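Local coordinates for GH18329p (Drosophila melanogaster, PDB 5YGB), which takes part in piRNA-mediated repression of germline transposons, probably by recruiting Piwi proteins to the biogenesis machinery, and is represented here by its extended Tudor domain, at residues Ala13-Phe18 with Ala148-Leu153; Asp207-Ile210 with Phe214-Pro217; Val9-Val12 with Phe18-Gln21; Leu93-Val96 with Ser101-Ile104; Lys28-Met33 with Val96-Ser101. The protein carries 1 engineered substitution. One frame throughout, in Å; residues are numbered along the deposited sequence.

The five contacts show how an extended Tudor domain is built from two halves. Contacts 1 and 3 belong to the staphylococcal-nuclease-like half and are buried; they share Phe18 and strand 17-22, one through aromatic packing on a helix, the other through a bulged strand pair. Contact 2, touching contact 1 through Met209 and Phe214, lies farther out, and there backbone bonds and a water join the apolar packing. Contact 4 is the partly buried hairpin of the Tudor core. Contact 5 is buried around a carboxylate at the loop of that hairpin, and contact 3 meets the same loop where Ser10 and Gln21 probably bond to backbone oxygens of Tyr98 and Asp97.

Contact 1: Ala13-Phe18 with Ala148-Leu153; sequences ASPTKF and AKFEEL
Phe150 reaches out of helix 144-154 and meets Pro15 and Phe18 of a tight beta hairpin, in the staphylococcal-nuclease-like half of the extended Tudor domain. Pro15 CA stands over the middle of the Phe150 ring in a CH-pi contact, 4.0 Å from the centroid and 11° off the normal, and Pro15 CG comes within 3.9 Å of Phe150 CB. The far end of the same ring lies over one face of Phe18, toward its rim, with Phe150 CZ 3.5 Å from Phe18 CD1. The two rings meet obliquely, their planes inclined by 53°. With CG anti to the backbone N (chi1 -176°), the Phe150 ring extends toward Pro15 and Phe18. Leu194 of strand 188-195 and Met209 of helix 205-211 also touch it. Pro15 lies within a type I turn from Ser14 to Lys17, beside a classic beta bulge in which Ala13 N and Ser14 N both bond to Lys17 O. The same turn contains an ST turn, Thr16 N giving its hydrogen to Ser14 OG at 3.0 Å.

Contact 2: Asp207-Ile210 with Phe214-Pro217; sequences DLMI and FALP
Ile210 holds CG1 anti to its carbonyl carbon (chi1 -68°) and CG2 anti to its backbone N, which sends both branches to Pro217, CG1 passing Ala215 on the way. Here, in the extended Tudor domain, the C-terminal chain folds back on helix 205-211 and then forms a weakly bonded strand, 216-217, paired with strand 131-132. Ile210 CD1 lies 3.8 Å from Pro217 CA, while Ile210 CG2 meets Pro217 CD at 3.9 Å. Nearer the turn, Ala215 CB points at the helix and packs 4.0 Å from Met209 CB. In one of its two conformers, Met209 also bends at chi3 (65°) and lays CE close to Phe214 CB. The backbone closes the loop on one acceptor, since Met209 O receives Phe214 N at 2.8 Å and, more weakly, Ala215 N at 3.2 Å. Helix 144-154 adds Lys149 against Phe214 and Phe150 against Met209. Beside these bonds a water bridges the two segments, donating to Ile210 O at 2.8 Å and to Ala215 O at 2.7 Å.

Contact 3: Val9-Val12 with Phe18-Gln21; sequences VSAV and FWVQ
Trp19 and Ala11 meet at the rim of the indole: Ala11 O lies in the ring plane at its edge, and Ala11 CB packs 3.8 Å from Trp19 CE3. Phe18, the other flat group, turns to the opposite side of the sheet, where Val9 CG1 approaches its ring obliquely and Val12 CG2 lies 4.0 Å from Phe18 CB. The two strands form an antiparallel hairpin with a beta bulge, because the register slips by one residue between the Val9-Val20 and Ala11-Trp19 pairs. Ser10 is the extra residue. Its N bonds to Trp19 O at 2.9 Å, and Trp19 N bonds to Ala11 O at 2.9 Å. The bulge turns Ser10 CB toward the partner strand, where Gln21, extended beyond CG (chi2 165°), lays its amide alongside, with Gln21 CD 3.4 Å from Ser10 CB. Ser10 OG and Gln21 NE2 both find partners beyond the hairpin: Tyr98 O and Asp97 O. A leucine in place of Gln21 would probably leave the Asp97 carbonyl without this donor and weaken the hold on the Tudor loop. Strand 17-22 runs on beside strand 124-128, where Phe18 and Val20 touch Cys126. Helix 144-154 covers the Phe18 side through Val12 and Val9, while the Ser10 and Gln21 side faces the loop between strands 89-95 and 101-104.

Contact 4: Leu93-Val96 with Ser101-Ile104; sequences LYFV and SEYI
Leu93 and Ile104 cross at about a right angle, Leu93 CD1 lying 3.9 Å from Ile104 CG1. A second crossing of the same kind follows at Phe95, whose CE1 meets Glu102 CG at 3.8 Å. The aliphatic part of Glu102 does the touching there; the chain bends at chi2 (-79°), which carries the carboxylate off with its plane 69° from that of the ring. Tyr94 is set differently. With CG anti to the backbone N (chi1 167°), it offers the edge of its ring to Ser101 OG, which in one of two conformers lies in the ring plane, 3.7 Å from Tyr94 CD1. Strands 89-95 and 101-104 make up a beta hairpin of the SH3-like Tudor core, 101-104 being an outermost strand of its five-stranded antiparallel sheet. Leu93 and Glu102 form a hydrogen-bonded pair, Leu93 N to Glu102 O at 2.9 Å and Glu102 N to Leu93 O at 3.0 Å. On the Leu93 and Glu102 face, Val61 and Ala63 of strand 60-65 touch Leu93, and Phe65 touches Glu102.

Contact 5: Lys28-Met33 with Val96-Ser101; sequences KKLASM and VDYGDS. Engineered in segment 28-33: Ala31 (natural residue Asp).
The long helix 25-41, which follows the nuclease-like hairpin, sets Leu30 and Met33 on the loop between strands 89-95 and 101-104 of the Tudor core. Leu30 has CG anti to its backbone N (chi1 177°), and its two methyls divide the work: CD1 lies 3.7 Å from Asp97 CB, while CD2 comes within 4.0 Å of Tyr98 OH. Met33, bent at its end, brings CE to 3.3 Å from Asp97 OD2. The carboxylate is therefore lined by apolar groups on the helix side, yet it is held: Asp97 OD1 makes a salt bridge to Arg73 and accepts from the backbone N of Gln122. Were Leu30 cut back to an alanine, a gap would probably open beside Asp97 and the hydroxyl end of Tyr98 would lose its apolar neighbour. The engineered Ala31 points away from the loop. Leu30 also rests on Leu119 and on Gln21 of strand 17-22, and the Tyr98 ring meets Tyr72 of strand 70-81, so the loop touches helix 25-41, strand 17-22 and strand 70-81.

Contact 1: Ala13-Phe18 with Ala148-Leu153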
loop_
_atom_site.group_PDB
_atom_site.type_symbol
_atom_site.label_atom_id
_atom_site.label_comp_id
_atom_site.label_asym_id
_atom_site.label_seq_id
_atom_site.Cartn_x
_atom_site.Cartn_y
_atom_site.Cartn_z
ATOM N N ALA A 13 -0.429 -5.424 6.029
ATOM C CA ALA A 13 -1.421 -5.624 7.089
ATOM C C ALA A 13 -1.250 -7.018 7.698
ATOM O O ALA A 13 -1.235 -7.180 8.917
ATOM C CB ALA A 13 -2.820 -5.445 6.556
ATOM N N SER A 14 -1.120 -8.026 6.838
ATOM C CA SER A 14 -0.915 -9.400 7.288
ATOM C C SER A 14 -0.330 -10.207 6.132
ATOM O O SER A 14 -0.217 -9.678 5.030
ATOM C CB SER A 14 -2.240 -10.013 7.769
ATOM O OG SER A 14 -2.958 -10.568 6.681
ATOM N N PRO A 15 0.043 -11.483 6.371
ATOM C CA PRO A 15 0.514 -12.284 5.228
ATOM C C PRO A 15 -0.533 -12.453 4.132
ATOM O O PRO A 15 -0.162 -12.772 3.004
ATOM C CB PRO A 15 0.851 -13.643 5.863
ATOM C CG PRO A 15 1.159 -13.321 7.298
ATOM C CD PRO A 15 0.199 -12.213 7.647
ATOM N N THR A 16 -1.811 -12.248 4.446
ATOM C CA THR A 16 -2.836 -12.350 3.412
ATOM C C THR A 16 -3.419 -10.987 3.025
ATOM O O THR A 16 -4.439 -10.906 2.342
ATOM C CB THR A 16 -3.962 -13.339 3.826
ATOM O OG1 THR A 16 -4.391 -13.075 5.167
ATOM C CG2 THR A 16 -3.444 -14.766 3.750
ATOM N N LYS A 17 -2.729 -9.919 3.418
ATOM C CA LYS A 17 -3.064 -8.585 2.939
ATOM C C LYS A 17 -1.832 -7.688 2.991
ATOM O O LYS A 17 -1.477 -7.162 4.037
ATOM C CB LYS A 17 -4.208 -7.975 3.755
ATOM C CG LYS A 17 -4.682 -6.630 3.214
ATOM C CD LYS A 17 -5.861 -6.088 4.014
ATOM C CE LYS A 17 -6.434 -4.848 3.355
ATOM N NZ LYS A 17 -7.640 -4.340 4.072
ATOM N N PHE A 18 -1.163 -7.547 1.853
ATOM C CA PHE A 18 0.007 -6.687 1.771
ATOM C C PHE A 18 0.086 -6.103 0.369
ATOM O O PHE A 18 -0.693 -6.470 -0.509
ATOM C CB PHE A 18 1.295 -7.447 2.150
ATOM C CG PHE A 18 1.615 -8.627 1.259
ATOM C CD1 PHE A 18 1.116 -9.893 1.543
ATOM C CD2 PHE A 18 2.422 -8.467 0.143
ATOM C CE1 PHE A 18 1.411 -10.963 0.724
ATOM C CE2 PHE A 18 2.728 -9.548 -0.670
ATOM C CZ PHE A 18 2.220 -10.794 -0.369
ATOM N N ALA A 148 4.532 -10.105 12.382
ATOM C CA ALA A 148 5.894 -9.617 12.586
ATOM C C ALA A 148 6.917 -10.421 11.787
ATOM O O ALA A 148 7.817 -9.847 11.167
ATOM C CB ALA A 148 6.242 -9.639 14.076
ATOM N N LYS A 149 6.782 -11.742 11.789
ATOM C CA LYS A 149 7.713 -12.574 11.041
ATOM C C LYS A 149 7.633 -12.253 9.548
ATOM O O LYS A 149 8.657 -12.175 8.873
ATOM C CB LYS A 149 7.435 -14.060 11.284
ATOM C CG LYS A 149 8.381 -14.997 10.549
ATOM C CD LYS A 149 9.821 -14.800 10.985
ATOM C CE LYS A 149 10.743 -15.814 10.322
ATOM N NZ LYS A 149 12.125 -15.780 10.886
ATOM N N PHE A 150 6.420 -12.058 9.045
ATOM C CA PHE A 150 6.254 -11.722 7.636
ATOM C C PHE A 150 6.858 -10.341 7.321
ATOM O O PHE A 150 7.499 -10.153 6.283
ATOM C CB PHE A 150 4.771 -11.782 7.248
ATOM C CG PHE A 150 4.518 -11.546 5.790
ATOM C CD1 PHE A 150 4.860 -12.510 4.852
ATOM C CD2 PHE A 150 3.956 -10.357 5.354
ATOM C CE1 PHE A 150 4.628 -12.302 3.492
ATOM C CE2 PHE A 150 3.732 -10.133 3.991
ATOM C CZ PHE A 150 4.066 -11.113 3.059
ATOM N N GLU A 151 6.661 -9.374 8.209
ATOM C CA GLU A 151 7.292 -8.066 8.050
ATOM C C GLU A 151 8.811 -8.189 8.019
ATOM O O GLU A 151 9.472 -7.514 7.230
ATOM C CB GLU A 151 6.859 -7.125 9.175
ATOM C CG GLU A 151 5.400 -6.700 9.053
ATOM C CD GLU A 151 4.902 -5.905 10.243
ATOM O OE1 GLU A 151 5.366 -6.166 11.372
ATOM O OE2 GLU A 151 4.041 -5.026 10.046
ATOM N N GLU A 152 9.360 -9.045 8.878
ATOM C CA GLU A 152 10.802 -9.279 8.925
ATOM C C GLU A 152 11.332 -9.929 7.651
ATOM O O GLU A 152 12.346 -9.487 7.097
ATOM C CB GLU A 152 11.157 -10.164 10.125
ATOM C CG GLU A 152 10.931 -9.520 11.484
ATOM C CD GLU A 152 11.249 -10.465 12.635
ATOM O OE1 GLU A 152 10.305 -11.061 13.202
ATOM O OE2 GLU A 152 12.443 -10.614 12.970
ATOM N N LEU A 153 10.670 -10.986 7.195
ATOM C CA LEU A 153 11.141 -11.706 6.019
ATOM C C LEU A 153 11.052 -10.843 4.757
ATOM O O LEU A 153 11.882 -10.953 3.850
ATOM C CB LEU A 153 10.345 -12.993 5.824
ATOM C CG LEU A 153 10.545 -14.062 6.907
ATOM C CD1 LEU A 153 9.611 -15.248 6.679
ATOM C CD2 LEU A 153 12.002 -14.514 6.960
#

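Contact 2: Asp207-Ile210 with Phe214-Pro217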
loop_
_atom_site.group_PDB
_atom_site.type_symbol
_atom_site.label_atom_id
_atom_site.label_comp_id
_atom_site.label_asym_id
_atom_site.label_seq_id
_atom_site.Cartn_x
_atom_site.Cartn_y
_atom_site.Cartn_z
ATOM N N ASP A 207 6.978 -21.188 2.684
ATOM C CA ASP A 207 7.534 -22.410 3.249
ATOM C C ASP A 207 8.367 -22.114 4.492
ATOM O O ASP A 207 8.381 -22.924 5.427
ATOM C CB ASP A 207 8.352 -23.161 2.199
ATOM C CG ASP A 207 7.468 -23.867 1.180
ATOM O OD1 ASP A 207 6.294 -24.140 1.504
ATOM O OD2 ASP A 207 7.937 -24.141 0.058
ATOM N N LEU A 208 9.045 -20.972 4.525
ATOM C CA LEU A 208 9.739 -20.556 5.740
ATOM C C LEU A 208 8.750 -20.341 6.890
ATOM O O LEU A 208 8.992 -20.785 8.014
ATOM C CB LEU A 208 10.550 -19.287 5.490
ATOM C CG LEU A 208 11.798 -19.465 4.636
ATOM C CD1 LEU A 208 12.381 -18.107 4.271
ATOM C CD2 LEU A 208 12.835 -20.311 5.372
ATOM N N MET A 209 7.630 -19.681 6.616
ATOM C CA MET A 209 6.657 -19.443 7.673
ATOM C C MET A 209 6.024 -20.739 8.174
ATOM O O MET A 209 5.848 -20.902 9.375
ATOM C CB MET A 209 5.584 -18.471 7.205
ATOM C CG MET A 209 6.126 -17.070 6.964
ATOM S SD MET A 209 4.830 -15.854 6.696
ATOM C CE MET A 209 4.003 -15.836 8.291
ATOM N N ILE A 210 5.719 -21.667 7.269
ATOM C CA ILE A 210 5.123 -22.940 7.656
ATOM C C ILE A 210 6.114 -23.784 8.449
ATOM O O ILE A 210 5.786 -24.278 9.528
ATOM C CB ILE A 210 4.636 -23.730 6.419
ATOM C CG1 ILE A 210 3.459 -23.000 5.774
ATOM C CG2 ILE A 210 4.206 -25.136 6.821
ATOM C CD1 ILE A 210 3.067 -23.537 4.393
ATOM N N PHE A 214 4.868 -20.363 11.925
ATOM C CA PHE A 214 4.141 -19.093 11.842
ATOM C C PHE A 214 2.921 -19.149 10.923
ATOM O O PHE A 214 2.129 -18.200 10.858
ATOM C CB PHE A 214 5.076 -17.985 11.361
ATOM C CG PHE A 214 6.197 -17.697 12.302
ATOM C CD1 PHE A 214 6.001 -16.890 13.408
ATOM C CD2 PHE A 214 7.450 -18.239 12.082
ATOM C CE1 PHE A 214 7.044 -16.626 14.273
ATOM C CE2 PHE A 214 8.496 -17.981 12.955
ATOM C CZ PHE A 214 8.289 -17.170 14.045
ATOM N N ALA A 215 2.784 -20.249 10.197
ATOM C CA ALA A 215 1.643 -20.447 9.313
ATOM C C ALA A 215 1.371 -21.927 9.140
ATOM O O ALA A 215 2.218 -22.756 9.465
ATOM C CB ALA A 215 1.894 -19.791 7.947
ATOM N N LEU A 216 0.187 -22.247 8.625
ATOM C CA LEU A 216 -0.156 -23.616 8.250
ATOM C C LEU A 216 -0.359 -23.705 6.738
ATOM O O LEU A 216 -0.724 -22.718 6.101
ATOM C CB LEU A 216 -1.420 -24.076 8.983
ATOM C CG LEU A 216 -1.367 -24.106 10.509
ATOM C CD1 LEU A 216 -2.749 -24.376 11.077
ATOM C CD2 LEU A 216 -0.379 -25.161 10.987
ATOM N N PRO A 217 -0.124 -24.882 6.153
ATOM C CA PRO A 217 -0.418 -25.031 4.724
ATOM C C PRO A 217 -1.921 -25.030 4.437
ATOM O O PRO A 217 -2.724 -25.170 5.367
ATOM C CB PRO A 217 0.207 -26.386 4.376
ATOM C CG PRO A 217 0.254 -27.129 5.663
ATOM C CD PRO A 217 0.462 -26.103 6.736
HETATM O O HOH W 1 3.356 -24.695 10.893
#

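Contact 3: Val9-Val12 with Phe18-Gln21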
loop_
_atom_site.group_PDB
_atom_site.type_symbol
_atom_site.label_atom_id
_atom_site.label_comp_id
_atom_site.label_asym_id
_atom_site.label_seq_id
_atom_site.Cartn_x
_atom_site.Cartn_y
_atom_site.Cartn_z
ATOM N N VAL A 9 8.041 -5.244 -1.139
ATOM C CA VAL A 9 6.833 -5.185 -0.316
ATOM C C VAL A 9 6.814 -3.813 0.362
ATOM O O VAL A 9 7.717 -3.477 1.131
ATOM C CB VAL A 9 6.792 -6.320 0.705
ATOM C CG1 VAL A 9 5.649 -6.099 1.677
ATOM C CG2 VAL A 9 6.642 -7.646 -0.022
ATOM N N SER A 10 5.814 -2.997 0.038
ATOM C CA SER A 10 5.797 -1.595 0.461
ATOM C C SER A 10 4.927 -1.352 1.692
ATOM O O SER A 10 5.123 -0.362 2.391
ATOM C CB SER A 10 5.325 -0.686 -0.686
ATOM O OG SER A 10 4.127 -1.169 -1.282
ATOM N N ALA A 11 3.966 -2.232 1.949
ATOM C CA ALA A 11 3.122 -2.116 3.131
ATOM C C ALA A 11 2.575 -3.486 3.469
ATOM O O ALA A 11 2.349 -4.303 2.575
ATOM C CB ALA A 11 1.980 -1.109 2.901
ATOM N N VAL A 12 2.349 -3.729 4.755
ATOM C CA VAL A 12 1.814 -4.996 5.240
ATOM C C VAL A 12 0.711 -4.783 6.258
ATOM O O VAL A 12 0.893 -4.056 7.236
ATOM C CB VAL A 12 2.910 -5.850 5.904
ATOM C CG1 VAL A 12 2.298 -7.053 6.629
ATOM C CG2 VAL A 12 3.964 -6.299 4.889
ATOM N N PHE A 18 -1.163 -7.547 1.853
ATOM C CA PHE A 18 0.007 -6.687 1.771
ATOM C C PHE A 18 0.086 -6.103 0.369
ATOM O O PHE A 18 -0.693 -6.470 -0.509
ATOM C CB PHE A 18 1.295 -7.447 2.150
ATOM C CG PHE A 18 1.615 -8.627 1.259
ATOM C CD1 PHE A 18 1.116 -9.893 1.543
ATOM C CD2 PHE A 18 2.422 -8.467 0.143
ATOM C CE1 PHE A 18 1.411 -10.963 0.724
ATOM C CE2 PHE A 18 2.728 -9.548 -0.670
ATOM C CZ PHE A 18 2.220 -10.794 -0.369
ATOM N N TRP A 19 1.034 -5.191 0.153
ATOM C CA TRP A 19 1.142 -4.476 -1.114
ATOM C C TRP A 19 2.545 -4.583 -1.668
ATOM O O TRP A 19 3.528 -4.506 -0.924
ATOM C CB TRP A 19 0.748 -3.001 -0.937
ATOM C CG TRP A 19 -0.722 -2.780 -0.682
ATOM C CD1 TRP A 19 -1.657 -2.414 -1.604
ATOM C CD2 TRP A 19 -1.406 -2.913 0.570
ATOM N NE1 TRP A 19 -2.898 -2.315 -0.999
ATOM C CE2 TRP A 19 -2.768 -2.608 0.334
ATOM C CE3 TRP A 19 -1.011 -3.250 1.872
ATOM C CZ2 TRP A 19 -3.732 -2.650 1.349
ATOM C CZ3 TRP A 19 -1.975 -3.284 2.885
ATOM C CH2 TRP A 19 -3.317 -2.981 2.608
ATOM N N VAL A 20 2.632 -4.765 -2.979
ATOM C CA VAL A 20 3.930 -4.808 -3.651
ATOM C C VAL A 20 4.045 -3.744 -4.741
ATOM O O VAL A 20 3.037 -3.300 -5.330
ATOM C CB VAL A 20 4.231 -6.199 -4.272
ATOM C CG1 VAL A 20 4.136 -7.283 -3.221
ATOM C CG2 VAL A 20 3.290 -6.494 -5.416
ATOM N N GLN A 21 5.286 -3.344 -4.985
ATOM C CA GLN A 21 5.672 -2.432 -6.050
ATOM C C GLN A 21 6.619 -3.164 -6.978
ATOM O O GLN A 21 7.466 -3.922 -6.509
ATOM C CB GLN A 21 6.391 -1.211 -5.486
ATOM C CG GLN A 21 5.587 -0.393 -4.469
ATOM C CD GLN A 21 6.468 0.556 -3.691
ATOM O OE1 GLN A 21 7.646 0.275 -3.464
ATOM N NE2 GLN A 21 5.908 1.681 -3.269
#

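Contact 4: Leu93-Val96 with Ser101-Ile104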
loop_
_atom_site.group_PDB
_atom_site.type_symbol
_atom_site.label_atom_id
_atom_site.label_comp_id
_atom_site.label_asym_id
_atom_site.label_seq_id
_atom_site.Cartn_x
_atom_site.Cartn_y
_atom_site.Cartn_z
ATOM N N LEU A 93 -7.508 8.392 3.644
ATOM C CA LEU A 93 -6.714 8.331 2.417
ATOM C C LEU A 93 -6.074 6.973 2.207
ATOM O O LEU A 93 -5.511 6.408 3.143
ATOM C CB LEU A 93 -5.608 9.381 2.447
ATOM C CG LEU A 93 -6.038 10.844 2.411
ATOM C CD1 LEU A 93 -4.807 11.718 2.450
ATOM C CD2 LEU A 93 -6.878 11.155 1.185
ATOM N N TYR A 94 -6.149 6.468 0.979
ATOM C CA TYR A 94 -5.409 5.280 0.562
ATOM C C TYR A 94 -4.226 5.753 -0.289
ATOM O O TYR A 94 -4.415 6.436 -1.299
ATOM C CB TYR A 94 -6.332 4.322 -0.210
ATOM C CG TYR A 94 -5.589 3.225 -0.934
ATOM C CD1 TYR A 94 -4.955 2.214 -0.224
ATOM C CD2 TYR A 94 -5.514 3.200 -2.326
ATOM C CE1 TYR A 94 -4.259 1.214 -0.880
ATOM C CE2 TYR A 94 -4.825 2.201 -2.986
ATOM C CZ TYR A 94 -4.191 1.221 -2.251
ATOM O OH TYR A 94 -3.477 0.235 -2.913
ATOM N N PHE A 95 -3.002 5.425 0.121
ATOM C CA PHE A 95 -1.805 5.903 -0.574
ATOM C C PHE A 95 -1.518 4.972 -1.752
ATOM O O PHE A 95 -0.954 3.891 -1.592
ATOM C CB PHE A 95 -0.638 6.027 0.417
ATOM C CG PHE A 95 -0.807 7.191 1.353
ATOM C CD1 PHE A 95 -1.644 7.103 2.450
ATOM C CD2 PHE A 95 -0.198 8.399 1.088
ATOM C CE1 PHE A 95 -1.823 8.187 3.291
ATOM C CE2 PHE A 95 -0.375 9.485 1.926
ATOM C CZ PHE A 95 -1.189 9.374 3.027
ATOM N N VAL A 96 -1.923 5.401 -2.949
ATOM C CA VAL A 96 -2.050 4.523 -4.102
ATOM C C VAL A 96 -0.723 3.919 -4.570
ATOM O O VAL A 96 -0.725 2.885 -5.232
ATOM C CB VAL A 96 -2.727 5.263 -5.303
ATOM C CG1 VAL A 96 -4.121 5.742 -4.926
ATOM C CG2 VAL A 96 -1.878 6.430 -5.795
ATOM N N SER A 101 -3.026 3.109 4.473
ATOM C CA SER A 101 -4.184 3.979 4.645
ATOM C C SER A 101 -4.017 4.787 5.919
ATOM O O SER A 101 -3.551 4.269 6.928
ATOM C CB SER A 101 -5.477 3.171 4.684
ATOM O OG SER A 101 -5.828 2.720 3.387
ATOM N N GLU A 102 -4.382 6.066 5.864
ATOM C CA GLU A 102 -4.261 6.957 7.014
ATOM C C GLU A 102 -5.415 7.943 7.034
ATOM O O GLU A 102 -5.855 8.400 5.985
ATOM C CB GLU A 102 -2.951 7.744 6.978
ATOM C CG GLU A 102 -1.684 6.911 6.821
ATOM C CD GLU A 102 -1.234 6.256 8.114
ATOM O OE1 GLU A 102 -1.847 6.522 9.172
ATOM O OE2 GLU A 102 -0.269 5.461 8.066
ATOM N N TYR A 103 -5.886 8.286 8.224
ATOM C CA TYR A 103 -6.829 9.392 8.391
ATOM C C TYR A 103 -6.054 10.687 8.561
ATOM O O TYR A 103 -5.194 10.784 9.436
ATOM C CB TYR A 103 -7.717 9.167 9.603
ATOM C CG TYR A 103 -8.562 7.932 9.532
ATOM C CD1 TYR A 103 -9.782 7.952 8.894
ATOM C CD2 TYR A 103 -8.144 6.747 10.125
ATOM C CE1 TYR A 103 -10.576 6.818 8.837
ATOM C CE2 TYR A 103 -8.921 5.612 10.072
ATOM C CZ TYR A 103 -10.137 5.654 9.428
ATOM O OH TYR A 103 -10.913 4.519 9.374
ATOM N N ILE A 104 -6.371 11.680 7.740
ATOM C CA ILE A 104 -5.572 12.892 7.607
ATOM C C ILE A 104 -6.474 14.114 7.647
ATOM O O ILE A 104 -7.588 14.085 7.131
ATOM C CB ILE A 104 -4.763 12.876 6.273
ATOM C CG1 ILE A 104 -3.850 11.646 6.220
ATOM C CG2 ILE A 104 -3.936 14.131 6.099
ATOM C CD1 ILE A 104 -2.807 11.617 7.319
#

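Contact 5: Lys28-Met33 with Val96-Ser101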
loop_
_atom_site.group_PDB
_atom_site.type_symbol
_atom_site.label_atom_id
_atom_site.label_comp_id
_atom_site.label_asym_id
_atom_site.label_seq_id
_atom_site.Cartn_x
_atom_site.Cartn_y
_atom_site.Cartn_z
ATOM N N LYS A 28 11.955 3.561 -10.280
ATOM C CA LYS A 28 12.796 4.742 -10.423
ATOM C C LYS A 28 11.927 5.976 -10.643
ATOM O O LYS A 28 12.162 7.034 -10.051
ATOM C CB LYS A 28 13.792 4.560 -11.571
ATOM C CG LYS A 28 14.849 3.486 -11.291
ATOM C CD LYS A 28 15.954 3.464 -12.343
ATOM C CE LYS A 28 15.441 3.027 -13.709
ATOM N NZ LYS A 28 16.542 3.058 -14.717
ATOM N N LYS A 29 10.900 5.846 -11.479
ATOM C CA LYS A 29 9.985 6.951 -11.718
ATOM C C LYS A 29 9.219 7.307 -10.447
ATOM O O LYS A 29 8.992 8.484 -10.173
ATOM C CB LYS A 29 9.003 6.616 -12.853
ATOM C CG LYS A 29 9.615 6.738 -14.241
ATOM C CD LYS A 29 8.602 6.476 -15.346
ATOM C CE LYS A 29 8.362 4.998 -15.565
ATOM N NZ LYS A 29 7.182 4.760 -16.444
ATOM N N LEU A 30 8.810 6.311 -9.667
ATOM C CA LEU A 30 8.133 6.604 -8.403
ATOM C C LEU A 30 9.034 7.398 -7.457
ATOM O O LEU A 30 8.593 8.394 -6.876
ATOM C CB LEU A 30 7.658 5.321 -7.713
ATOM C CG LEU A 30 7.006 5.533 -6.342
ATOM C CD1 LEU A 30 5.783 6.436 -6.418
ATOM C CD2 LEU A 30 6.643 4.179 -5.738
ATOM N N ALA A 31 10.289 6.980 -7.297
ATOM C CA ALA A 31 11.201 7.691 -6.405
ATOM C C ALA A 31 11.410 9.127 -6.867
ATOM O O ALA A 31 11.425 10.062 -6.049
ATOM C CB ALA A 31 12.530 6.956 -6.317
ATOM N N SER A 32 11.527 9.318 -8.177
ATOM C CA SER A 32 11.654 10.654 -8.740
ATOM C C SER A 32 10.410 11.493 -8.478
ATOM O O SER A 32 10.507 12.683 -8.155
ATOM C CB SER A 32 11.930 10.574 -10.237
ATOM O OG SER A 32 13.183 9.953 -10.476
ATOM N N MET A 33 9.240 10.878 -8.598
ATOM C CA MET A 33 7.986 11.587 -8.385
ATOM C C MET A 33 7.800 11.975 -6.927
ATOM O O MET A 33 7.328 13.079 -6.628
ATOM C CB MET A 33 6.816 10.731 -8.854
ATOM C CG MET A 33 5.473 11.465 -8.766
ATOM S SD MET A 33 4.059 10.409 -9.132
ATOM C CE MET A 33 4.122 9.315 -7.740
ATOM N N VAL A 96 -1.923 5.401 -2.949
ATOM C CA VAL A 96 -2.050 4.523 -4.102
ATOM C C VAL A 96 -0.723 3.919 -4.570
ATOM O O VAL A 96 -0.725 2.885 -5.232
ATOM C CB VAL A 96 -2.727 5.263 -5.303
ATOM C CG1 VAL A 96 -4.121 5.742 -4.926
ATOM C CG2 VAL A 96 -1.878 6.430 -5.795
ATOM N N ASP A 97 0.405 4.541 -4.245
ATOM C CA ASP A 97 1.687 4.013 -4.687
ATOM C C ASP A 97 2.332 3.093 -3.659
ATOM O O ASP A 97 3.299 2.414 -3.997
ATOM C CB ASP A 97 2.635 5.158 -5.049
ATOM C CG ASP A 97 2.150 5.919 -6.248
ATOM O OD1 ASP A 97 1.735 5.260 -7.234
ATOM O OD2 ASP A 97 2.160 7.166 -6.209
ATOM N N TYR A 98 1.805 3.046 -2.431
ATOM C CA TYR A 98 2.453 2.284 -1.348
ATOM C C TYR A 98 1.547 1.271 -0.666
ATOM O O TYR A 98 2.007 0.194 -0.268
ATOM C CB TYR A 98 3.015 3.255 -0.303
ATOM C CG TYR A 98 4.228 3.986 -0.805
ATOM C CD1 TYR A 98 4.111 5.113 -1.625
ATOM C CD2 TYR A 98 5.501 3.535 -0.504
ATOM C CE1 TYR A 98 5.229 5.762 -2.108
ATOM C CE2 TYR A 98 6.613 4.180 -0.969
ATOM C CZ TYR A 98 6.482 5.285 -1.773
ATOM O OH TYR A 98 7.615 5.911 -2.233
ATOM N N GLY A 99 0.264 1.588 -0.516
ATOM C CA GLY A 99 -0.681 0.650 0.072
ATOM C C GLY A 99 -1.197 1.028 1.450
ATOM O O GLY A 99 -2.215 0.490 1.897
ATOM N N ASP A 100 -0.515 1.950 2.117
ATOM C CA ASP A 100 -0.948 2.414 3.432
ATOM C C ASP A 100 -2.273 3.167 3.382
ATOM O O ASP A 100 -2.608 3.798 2.380
ATOM C CB ASP A 100 0.104 3.343 4.040
ATOM C CG ASP A 100 1.485 2.729 4.071
ATOM O OD1 ASP A 100 1.841 2.111 5.096
ATOM O OD2 ASP A 100 2.214 2.870 3.071
ATOM N N SER A 101 -3.026 3.109 4.473
ATOM C CA SER A 101 -4.184 3.979 4.645
ATOM C C SER A 101 -4.017 4.787 5.919
ATOM O O SER A 101 -3.551 4.269 6.928
ATOM C CB SER A 101 -5.477 3.171 4.684
ATOM O OG SER A 101 -5.828 2.720 3.387
#